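Local structure of Alr1585 protein (Nostoc sp., 5C2I) at residues His101-Tyr105 with Ser146-Ala150; Gly251-Tyr256 with Glu454-Ala458; Pro419-Gln423 with Phe444-Ile448. The protein is a haem-containing dye-decolorizing (DyP-type) peroxidase that probably uses hydrogen peroxide to oxidise dyes and other organic substrates. The protein carries 1 engineered substitution. The contacts are given in a common frame with arbitrary orientation. Numbering follows the deposited sequence.

Contact 1. Residues His101-Tyr105 with Ser146-Ala150; sequences HGYEY and SEIHA
Most unusual here is how closely two backbones meet without a direct hydrogen bond: G102 CA and H149 CA are 3.8 Å apart, and G102 CA makes a CA-H...O contact of 3.4 Å to H149 O. A CB at position 102 would clash with that oxygen. Residues 101-105 are helical (Y105 N to H101 O, 2.9 Å), whereas 146-148 run extended and H149 turns to phi/psi -96/-33; H149 and A150 both face L48, forming a classic beta bulge as strand 150-156 begins. The H149 ring (chi1 m) takes Y105 CB (chi1 t) over one face, 4.1 Å from its centroid, and H149 NE2 donates to E147 OE2 at 2.8 Å. E147, extended through chi1 and chi2 (both t), lays CG over the H101 ring, 4.0 Å from its centroid. One water links H101 ND1 (3.1 Å) to I148 O (2.8 Å). H149 ND1 is hydrogen-bonded to the backbone N of F50 while NE2 donates to E147, so the ring is probably neutral, with its proton on NE2.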
loop_
_atom_site.group_PDB
_atom_site.type_symbol
_atom_site.label_atom_id
_atom_site.label_comp_id
_atom_site.label_asym_id
_atom_site.label_seq_id
_atom_site.Cartn_x
_atom_site.Cartn_y
_atom_site.Cartn_z
ATOM N N HIS A 101 29.536 -31.423 -17.303
ATOM C CA HIS A 101 28.791 -32.608 -17.750
ATOM C C HIS A 101 27.932 -32.267 -18.967
ATOM O O HIS A 101 27.722 -33.095 -19.862
ATOM C CB HIS A 101 27.953 -33.243 -16.617
ATOM C CG HIS A 101 28.729 -34.156 -15.712
ATOM N ND1 HIS A 101 29.085 -33.798 -14.428
ATOM C CD2 HIS A 101 29.226 -35.401 -15.893
ATOM C CE1 HIS A 101 29.739 -34.785 -13.847
ATOM N NE2 HIS A 101 29.843 -35.767 -14.715
ATOM N N GLY A 102 27.393 -31.068 -18.982
ATOM C CA GLY A 102 26.584 -30.607 -20.107
ATOM C C GLY A 102 27.371 -30.523 -21.399
ATOM O O GLY A 102 26.887 -30.893 -22.448
ATOM N N TYR A 103 28.580 -30.002 -21.319
ATOM C CA TYR A 103 29.489 -29.988 -22.467
ATOM C C TYR A 103 29.774 -31.388 -22.965
ATOM O O TYR A 103 29.779 -31.633 -24.173
ATOM C CB TYR A 103 30.805 -29.274 -22.121
ATOM C CG TYR A 103 30.770 -27.752 -22.342
ATOM C CD1 TYR A 103 31.093 -27.201 -23.591
ATOM C CD2 TYR A 103 30.455 -26.880 -21.300
ATOM C CE1 TYR A 103 31.100 -25.809 -23.779
ATOM C CE2 TYR A 103 30.421 -25.500 -21.490
ATOM C CZ TYR A 103 30.748 -24.977 -22.739
ATOM O OH TYR A 103 30.695 -23.611 -22.915
ATOM N N GLU A 104 29.964 -32.322 -22.045
ATOM C CA GLU A 104 30.213 -33.714 -22.440
ATOM C C GLU A 104 28.998 -34.306 -23.142
ATOM O O GLU A 104 29.153 -34.990 -24.149
ATOM C CB GLU A 104 30.640 -34.553 -21.250
ATOM C CG GLU A 104 32.018 -34.197 -20.745
ATOM C CD GLU A 104 32.389 -35.102 -19.567
ATOM O OE1 GLU A 104 31.693 -35.146 -18.544
ATOM O OE2 GLU A 104 33.360 -35.826 -19.661
ATOM N N TYR A 105 27.808 -34.061 -22.583
ATOM C CA TYR A 105 26.558 -34.511 -23.203
ATOM C C TYR A 105 26.459 -34.001 -24.656
ATOM O O TYR A 105 26.067 -34.749 -25.545
ATOM C CB TYR A 105 25.328 -34.031 -22.404
ATOM C CG TYR A 105 24.070 -34.392 -23.135
ATOM C CD1 TYR A 105 23.559 -33.550 -24.109
ATOM C CD2 TYR A 105 23.430 -35.592 -22.899
ATOM C CE1 TYR A 105 22.428 -33.914 -24.833
ATOM C CE2 TYR A 105 22.296 -35.958 -23.596
ATOM C CZ TYR A 105 21.798 -35.113 -24.567
ATOM O OH TYR A 105 20.662 -35.490 -25.292
ATOM N N SER A 146 21.153 -35.032 -8.745
ATOM C CA SER A 146 21.198 -35.493 -10.138
ATOM C C SER A 146 22.416 -34.927 -10.839
ATOM O O SER A 146 22.972 -33.934 -10.407
ATOM C CB SER A 146 19.963 -35.006 -10.891
ATOM O OG SER A 146 18.802 -35.677 -10.400
ATOM N N GLU A 147 22.817 -35.562 -11.939
ATOM C CA GLU A 147 23.816 -34.994 -12.812
ATOM C C GLU A 147 23.127 -33.825 -13.560
ATOM O O GLU A 147 22.132 -34.014 -14.231
ATOM C CB GLU A 147 24.345 -36.034 -13.804
ATOM C CG GLU A 147 25.362 -35.452 -14.765
ATOM C CD GLU A 147 25.976 -36.484 -15.697
ATOM O OE1 GLU A 147 26.556 -37.461 -15.178
ATOM O OE2 GLU A 147 25.923 -36.288 -16.941
ATOM N N ILE A 148 23.626 -32.628 -13.331
ATOM C CA ILE A 148 23.053 -31.437 -13.917
ATOM C C ILE A 148 23.877 -31.039 -15.133
ATOM O O ILE A 148 25.103 -30.936 -15.050
ATOM C CB ILE A 148 23.008 -30.323 -12.885
ATOM C CG1 ILE A 148 22.046 -30.719 -11.761
ATOM C CG2 ILE A 148 22.595 -29.001 -13.519
ATOM C CD1 ILE A 148 22.088 -29.761 -10.575
ATOM N N HIS A 149 23.186 -30.820 -16.240
ATOM C CA HIS A 149 23.829 -30.405 -17.487
ATOM C C HIS A 149 23.826 -28.919 -17.745
ATOM O O HIS A 149 24.721 -28.373 -18.395
ATOM C CB HIS A 149 23.178 -31.134 -18.674
ATOM C CG HIS A 149 23.408 -32.619 -18.681
ATOM N ND1 HIS A 149 22.608 -33.495 -19.365
ATOM C CD2 HIS A 149 24.353 -33.383 -18.078
ATOM C CE1 HIS A 149 23.041 -34.729 -19.193
ATOM N NE2 HIS A 149 24.103 -34.686 -18.418
ATOM N N ALA A 150 22.768 -28.250 -17.287
ATOM C CA ALA A 150 22.536 -26.873 -17.654
ATOM C C ALA A 150 21.595 -26.185 -16.706
ATOM O O ALA A 150 20.849 -26.845 -15.959
ATOM C CB ALA A 150 21.988 -26.809 -19.080
HETATM O O HOH W 1 27.161 -31.660 -13.338
#

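Contact 2. Residues Gly251-Tyr256 with Glu454-Ala458; sequences GSYLVY and EYFFA
Five good backbone hydrogen bonds carry this antiparallel ladder: L254 N to F456 O (2.8 Å), F456 N to L254 O (2.9 Å), A458 N to S252 O (2.9 Å), Y256 N to E454 O (3.1 Å) and E454 N to Y256 O (3.0 Å); a sixth, S252 N to A458 O, is weak at 3.5 Å. L254-F456 and Y256-E454 are hydrogen-bonded pairs, Y253-F457 and V255-Y455 non-hydrogen-bonded ones. The strand axes approach to 4.5 Å at 159°. On the Y253 face, F457 (chi1 t) points its ring edge at the face of Y253 (chi1 m), centroids 5.0 Å apart, while V255 CG2 lies 3.8 Å from Y455 CD1 at that ring's edge. F457 CZ comes 3.7 Å from G251 CA, where a CB would clash. On the other face, L254 CD2 (chi1 t) meets F456 CD1 (chi1 m) at 3.9 Å, covered by F97 and L151. Strand 250-261 also pairs with 383-390, placing the ladder within the antiparallel sheet of the C-terminal, ferredoxin-like half of the DyP fold.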
loop_
_atom_site.group_PDB
_atom_site.type_symbol
_atom_site.label_atom_id
_atom_site.label_comp_id
_atom_site.label_asym_id
_atom_site.label_seq_id
_atom_site.Cartn_x
_atom_site.Cartn_y
_atom_site.Cartn_z
ATOM N N GLY A 251 32.650 -15.248 -22.063
ATOM C CA GLY A 251 31.753 -15.825 -21.090
ATOM C C GLY A 251 32.311 -15.602 -19.679
ATOM O O GLY A 251 33.271 -14.828 -19.486
ATOM N N SER A 252 31.686 -16.254 -18.705
ATOM C CA SER A 252 32.079 -16.159 -17.309
ATOM C C SER A 252 31.680 -17.416 -16.597
ATOM O O SER A 252 30.781 -18.133 -17.032
ATOM C CB SER A 252 31.436 -14.923 -16.641
ATOM O OG SER A 252 31.931 -14.753 -15.302
ATOM N N TYR A 253 32.377 -17.715 -15.496
ATOM C CA TYR A 253 32.080 -18.881 -14.687
ATOM C C TYR A 253 31.129 -18.536 -13.550
ATOM O O TYR A 253 31.335 -17.565 -12.834
ATOM C CB TYR A 253 33.364 -19.479 -14.106
ATOM C CG TYR A 253 34.260 -20.102 -15.137
ATOM C CD1 TYR A 253 33.961 -21.378 -15.657
ATOM C CD2 TYR A 253 35.379 -19.442 -15.624
ATOM C CE1 TYR A 253 34.755 -21.941 -16.638
ATOM C CE2 TYR A 253 36.229 -20.031 -16.553
ATOM C CZ TYR A 253 35.909 -21.293 -17.055
ATOM O OH TYR A 253 36.734 -21.865 -18.003
ATOM N N LEU A 254 30.087 -19.349 -13.425
ATOM C CA LEU A 254 29.062 -19.202 -12.438
ATOM C C LEU A 254 29.230 -20.226 -11.320
ATOM O O LEU A 254 29.354 -21.433 -11.579
ATOM C CB LEU A 254 27.683 -19.373 -13.069
ATOM C CG LEU A 254 26.485 -19.396 -12.116
ATOM C CD1 LEU A 254 26.259 -18.092 -11.404
ATOM C CD2 LEU A 254 25.212 -19.833 -12.845
ATOM N N VAL A 255 29.178 -19.765 -10.087
ATOM C CA VAL A 255 29.045 -20.627 -8.912
ATOM C C VAL A 255 27.593 -20.466 -8.457
ATOM O O VAL A 255 27.142 -19.336 -8.247
ATOM C CB VAL A 255 29.976 -20.147 -7.786
ATOM C CG1 VAL A 255 29.634 -20.843 -6.449
ATOM C CG2 VAL A 255 31.427 -20.367 -8.143
ATOM N N TYR A 256 26.870 -21.568 -8.323
ATOM C CA TYR A 256 25.483 -21.585 -7.818
ATOM C C TYR A 256 25.445 -22.476 -6.587
ATOM O O TYR A 256 25.864 -23.630 -6.668
ATOM C CB TYR A 256 24.524 -22.125 -8.899
ATOM C CG TYR A 256 23.058 -21.958 -8.585
ATOM C CD1 TYR A 256 22.449 -22.611 -7.473
ATOM C CD2 TYR A 256 22.271 -21.167 -9.353
ATOM C CE1 TYR A 256 21.119 -22.417 -7.179
ATOM C CE2 TYR A 256 20.918 -21.006 -9.090
ATOM C CZ TYR A 256 20.351 -21.605 -7.998
ATOM O OH TYR A 256 19.023 -21.431 -7.751
ATOM N N GLU A 454 26.152 -26.181 -8.244
ATOM C CA GLU A 454 27.044 -26.611 -9.301
ATOM C C GLU A 454 27.762 -25.435 -9.865
ATOM O O GLU A 454 27.337 -24.269 -9.694
ATOM C CB GLU A 454 26.252 -27.344 -10.393
ATOM C CG GLU A 454 27.040 -27.999 -11.506
ATOM C CD GLU A 454 28.094 -28.981 -11.013
ATOM O OE1 GLU A 454 29.178 -28.522 -10.602
ATOM O OE2 GLU A 454 27.838 -30.190 -11.045
ATOM N N TYR A 455 28.875 -25.741 -10.525
ATOM C CA TYR A 455 29.641 -24.764 -11.274
ATOM C C TYR A 455 29.242 -24.813 -12.737
ATOM O O TYR A 455 29.110 -25.902 -13.307
ATOM C CB TYR A 455 31.098 -25.128 -11.227
ATOM C CG TYR A 455 31.787 -25.157 -9.877
ATOM C CD1 TYR A 455 31.789 -24.056 -9.027
ATOM C CD2 TYR A 455 32.517 -26.283 -9.488
ATOM C CE1 TYR A 455 32.473 -24.077 -7.805
ATOM C CE2 TYR A 455 33.228 -26.297 -8.304
ATOM C CZ TYR A 455 33.204 -25.181 -7.473
ATOM O OH TYR A 455 33.943 -25.215 -6.297
ATOM N N PHE A 456 29.068 -23.655 -13.348
ATOM C CA PHE A 456 28.716 -23.553 -14.767
ATOM C C PHE A 456 29.576 -22.553 -15.504
ATOM O O PHE A 456 30.263 -21.724 -14.889
ATOM C CB PHE A 456 27.271 -23.081 -14.942
ATOM C CG PHE A 456 26.228 -23.938 -14.246
ATOM C CD1 PHE A 456 25.882 -23.693 -12.921
ATOM C CD2 PHE A 456 25.547 -24.905 -14.921
ATOM C CE1 PHE A 456 24.932 -24.465 -12.293
ATOM C CE2 PHE A 456 24.558 -25.661 -14.313
ATOM C CZ PHE A 456 24.274 -25.463 -12.973
ATOM N N PHE A 457 29.488 -22.593 -16.837
ATOM C CA PHE A 457 30.030 -21.543 -17.704
ATOM C C PHE A 457 28.855 -20.930 -18.448
ATOM O O PHE A 457 27.953 -21.654 -18.893
ATOM C CB PHE A 457 31.016 -22.142 -18.674
ATOM C CG PHE A 457 31.750 -21.128 -19.500
ATOM C CD1 PHE A 457 32.634 -20.243 -18.913
ATOM C CD2 PHE A 457 31.560 -21.068 -20.846
ATOM C CE1 PHE A 457 33.306 -19.297 -19.663
ATOM C CE2 PHE A 457 32.276 -20.162 -21.642
ATOM C CZ PHE A 457 33.122 -19.239 -21.033
ATOM N N ALA A 458 28.823 -19.598 -18.502
ATOM C CA ALA A 458 27.908 -18.844 -19.353
ATOM C C ALA A 458 28.580 -18.680 -20.708
ATOM O O ALA A 458 29.475 -17.852 -20.840
ATOM C CB ALA A 458 27.625 -17.480 -18.747
#

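Contact 3. Residues Pro419-Gln423 with Phe444-Ile448; sequences PLIGQ and FQLWI. With HEM (protoporphyrin IX containing Fe), chain E.
Residues 419-423 and 444-447 form no regular structure, and strand 448-458 starts at I448: this is a loop-to-loop contact in the wall of the DyP haem pocket. P419 and L420 have helix-like angles (-74/-14 and -85/-50), I421 lies at -127/-1, and G422 extends the chain (-70/133). Opposite, 444-446 are extended and W447 breaks the run at -112/19. The CA register is P419-F444 5.7 Å, L420-L446 6.2 Å and I421-I448 6.5 Å. No direct hydrogen bond crosses; water 2 bridges instead, accepting from W447 N (2.8 Å) and lying 3.0 Å from both P419 O and L420 O. P419 CB meets F444 CB at 3.9 Å, and L446 (chi1 t, chi2 p) sets CD1 3.3 Å from L420 O and CD2 3.6 Å from G422 O. I448 (chi1 m, chi2 t) brings CD1 to 4.0 Å from both L420 CG and I421 CG2. These three side chains line the porphyrin: L420 CD2 is 3.6 Å from HEM C1B, I421 CG2 3.5 Å from HEM CHC, and I448 CD1 3.5 Å from HEM CAB.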
loop_
_atom_site.group_PDB
_atom_site.type_symbol
_atom_site.label_atom_id
_atom_site.label_comp_id
_atom_site.label_asym_id
_atom_site.label_seq_id
_atom_site.Cartn_x
_atom_site.Cartn_y
_atom_site.Cartn_z
ATOM N N PRO A 419 31.901 -16.064 11.116
ATOM C CA PRO A 419 30.799 -16.626 11.920
ATOM C C PRO A 419 29.500 -16.739 11.138
ATOM O O PRO A 419 28.601 -17.491 11.525
ATOM C CB PRO A 419 30.633 -15.607 13.048
ATOM C CG PRO A 419 31.065 -14.319 12.404
ATOM C CD PRO A 419 32.246 -14.705 11.557
ATOM N N LEU A 420 29.445 -16.082 9.980
ATOM C CA LEU A 420 28.293 -16.201 9.112
ATOM C C LEU A 420 28.363 -17.411 8.195
ATOM O O LEU A 420 27.419 -18.185 8.142
ATOM C CB LEU A 420 28.174 -14.893 8.282
ATOM C CG LEU A 420 26.865 -14.667 7.557
ATOM C CD1 LEU A 420 25.719 -14.499 8.549
ATOM C CD2 LEU A 420 26.953 -13.438 6.634
ATOM N N ILE A 421 29.491 -17.610 7.481
ATOM C CA ILE A 421 29.581 -18.636 6.443
ATOM C C ILE A 421 30.761 -19.603 6.589
ATOM O O ILE A 421 30.901 -20.553 5.797
ATOM C CB ILE A 421 29.696 -18.017 5.011
ATOM C CG1 ILE A 421 31.011 -17.260 4.845
ATOM C CG2 ILE A 421 28.531 -17.149 4.691
ATOM C CD1 ILE A 421 31.438 -17.007 3.406
ATOM N N GLY A 422 31.603 -19.424 7.598
ATOM C CA GLY A 422 32.748 -20.266 7.755
ATOM C C GLY A 422 32.396 -21.697 8.155
ATOM O O GLY A 422 31.610 -21.905 9.079
ATOM N N GLN A 423 32.998 -22.668 7.491
ATOM C CA GLN A 423 32.826 -24.110 7.828
ATOM C C GLN A 423 34.176 -24.756 8.045
ATOM O O GLN A 423 35.019 -24.678 7.152
ATOM C CB GLN A 423 32.166 -24.902 6.668
ATOM C CG GLN A 423 31.414 -24.144 5.690
ATOM C CD GLN A 423 30.655 -25.017 4.704
ATOM O OE1 GLN A 423 29.540 -25.404 4.980
ATOM N NE2 GLN A 423 31.202 -25.197 3.514
ATOM N N PHE A 444 30.281 -18.457 17.831
ATOM C CA PHE A 444 29.061 -18.166 17.138
ATOM C C PHE A 444 28.802 -19.342 16.192
ATOM O O PHE A 444 29.695 -19.790 15.458
ATOM C CB PHE A 444 29.108 -16.844 16.361
ATOM C CG PHE A 444 27.748 -16.373 15.929
ATOM C CD1 PHE A 444 26.946 -15.656 16.797
ATOM C CD2 PHE A 444 27.271 -16.663 14.637
ATOM C CE1 PHE A 444 25.677 -15.242 16.422
ATOM C CE2 PHE A 444 26.007 -16.257 14.266
ATOM C CZ PHE A 444 25.211 -15.540 15.150
ATOM N N GLN A 445 27.595 -19.889 16.250
ATOM C CA GLN A 445 27.309 -21.072 15.492
ATOM C C GLN A 445 27.010 -20.759 14.036
ATOM O O GLN A 445 26.568 -19.659 13.690
ATOM C CB GLN A 445 26.167 -21.789 16.141
ATOM C CG GLN A 445 25.811 -23.122 15.535
ATOM C CD GLN A 445 26.965 -24.104 15.593
ATOM O OE1 GLN A 445 27.812 -24.109 14.700
ATOM N NE2 GLN A 445 27.046 -24.876 16.664
ATOM N N LEU A 446 27.279 -21.746 13.185
ATOM C CA LEU A 446 26.999 -21.637 11.740
ATOM C C LEU A 446 25.537 -21.941 11.517
ATOM O O LEU A 446 25.069 -23.033 11.830
ATOM C CB LEU A 446 27.874 -22.610 10.948
ATOM C CG LEU A 446 27.655 -22.715 9.448
ATOM C CD1 LEU A 446 27.902 -21.390 8.784
ATOM C CD2 LEU A 446 28.551 -23.808 8.868
ATOM N N TRP A 447 24.797 -20.952 11.010
ATOM C CA TRP A 447 23.375 -21.060 10.798
ATOM C C TRP A 447 22.995 -21.073 9.302
ATOM O O TRP A 447 21.836 -20.820 8.949
ATOM C CB TRP A 447 22.679 -19.942 11.532
ATOM C CG TRP A 447 22.830 -20.056 12.994
ATOM C CD1 TRP A 447 23.470 -19.140 13.804
ATOM C CD2 TRP A 447 22.447 -21.150 13.854
ATOM N NE1 TRP A 447 23.448 -19.578 15.092
ATOM C CE2 TRP A 447 22.831 -20.800 15.155
ATOM C CE3 TRP A 447 21.800 -22.388 13.651
ATOM C CZ2 TRP A 447 22.621 -21.651 16.253
ATOM C CZ3 TRP A 447 21.595 -23.227 14.735
ATOM C CH2 TRP A 447 21.983 -22.852 16.021
ATOM N N ILE A 448 23.976 -21.372 8.454
ATOM C CA ILE A 448 23.809 -21.522 7.002
ATOM C C ILE A 448 24.197 -22.941 6.600
ATOM O O ILE A 448 25.240 -23.446 7.059
ATOM C CB ILE A 448 24.653 -20.459 6.281
ATOM C CG1 ILE A 448 24.063 -19.084 6.602
ATOM C CG2 ILE A 448 24.707 -20.719 4.790
ATOM C CD1 ILE A 448 24.927 -17.883 6.206
HETATM C CHA HEM E . 28.928 -9.168 1.715
HETATM C CHB HEM E . 25.420 -11.799 3.724
HETATM C CHC HEM E . 27.284 -15.784 1.708
HETATM C CHD HEM E . 30.906 -13.155 -0.066
HETATM C C1A HEM E . 27.818 -9.540 2.458
HETATM C C2A HEM E . 27.023 -8.653 3.242
HETATM C C3A HEM E . 26.042 -9.395 3.802
HETATM C C4A HEM E . 26.215 -10.721 3.347
HETATM C CMA HEM E . 24.923 -8.926 4.693
HETATM C CAA HEM E . 27.215 -7.142 3.432
HETATM C CBA HEM E . 26.552 -6.207 2.417
HETATM C CGA HEM E . 27.111 -6.495 1.051
HETATM O O1A HEM E . 28.199 -5.986 0.651
HETATM O O2A HEM E . 26.482 -7.256 0.314
HETATM C C1B HEM E . 25.620 -13.110 3.294
HETATM C C2B HEM E . 24.750 -14.207 3.624
HETATM C C3B HEM E . 25.232 -15.294 3.040
HETATM C C4B HEM E . 26.471 -14.868 2.384
HETATM C CMB HEM E . 23.513 -14.094 4.443
HETATM C CAB HEM E . 24.721 -16.686 2.973
HETATM C CBB HEM E . 23.426 -17.018 3.125
HETATM C C1C HEM E . 28.487 -15.431 1.075
HETATM C C2C HEM E . 29.404 -16.304 0.527
HETATM C C3C HEM E . 30.444 -15.551 0.046
HETATM C C4C HEM E . 30.124 -14.210 0.291
HETATM C CMC HEM E . 29.294 -17.795 0.400
HETATM C CAC HEM E . 31.693 -15.976 -0.584
HETATM C CBC HEM E . 32.361 -17.088 -0.401
HETATM C C1D HEM E . 30.546 -11.837 0.205
HETATM C C2D HEM E . 31.364 -10.724 -0.266
HETATM C C3D HEM E . 30.851 -9.620 0.261
HETATM C C4D HEM E . 29.670 -10.085 1.021
HETATM C CMD HEM E . 32.591 -10.776 -1.162
HETATM C CAD HEM E . 31.333 -8.218 0.026
HETATM C CBD HEM E . 32.455 -7.790 0.979
HETATM C CGD HEM E . 32.896 -6.403 0.641
HETATM O O1D HEM E . 32.870 -5.584 1.556
HETATM O O2D HEM E . 33.291 -6.067 -0.528
HETATM N NA HEM E . 27.360 -10.816 2.591
HETATM N NB HEM E . 26.638 -13.571 2.638
HETATM N NC HEM E . 28.970 -14.156 1.021
HETATM N ND HEM E . 29.586 -11.425 1.036
HETATM FE FE HEM E . 28.178 -12.471 1.837
HETATM O O HOH W 2 25.896 -18.351 10.686
HETATM O O HOH W 3 26.884 -12.431 -0.110
#

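Contacts 1 and 2 touch, with centres 13 Å apart: Y103 OH lies 3.4 Å from F457 CD2, and I148 CG2 is 4.0 Å from F456 CZ. Contact 1 belongs to the N-terminal half and contact 2 to the C-terminal sheet, so here the two halves meet, by packing and by a backbone hydrogen bond between F457 and L98. I448 of contact 3 opens the strand that carries 454-458, tying contact 2 to the haem side. Contact 3 is nested in the loop closed by contact 2, with nearest atoms about 10 Å apart (about 17 Å for contacts 1 and 3). It touches the haem directly, whereas the V255 side chain stays about 8 Å from it.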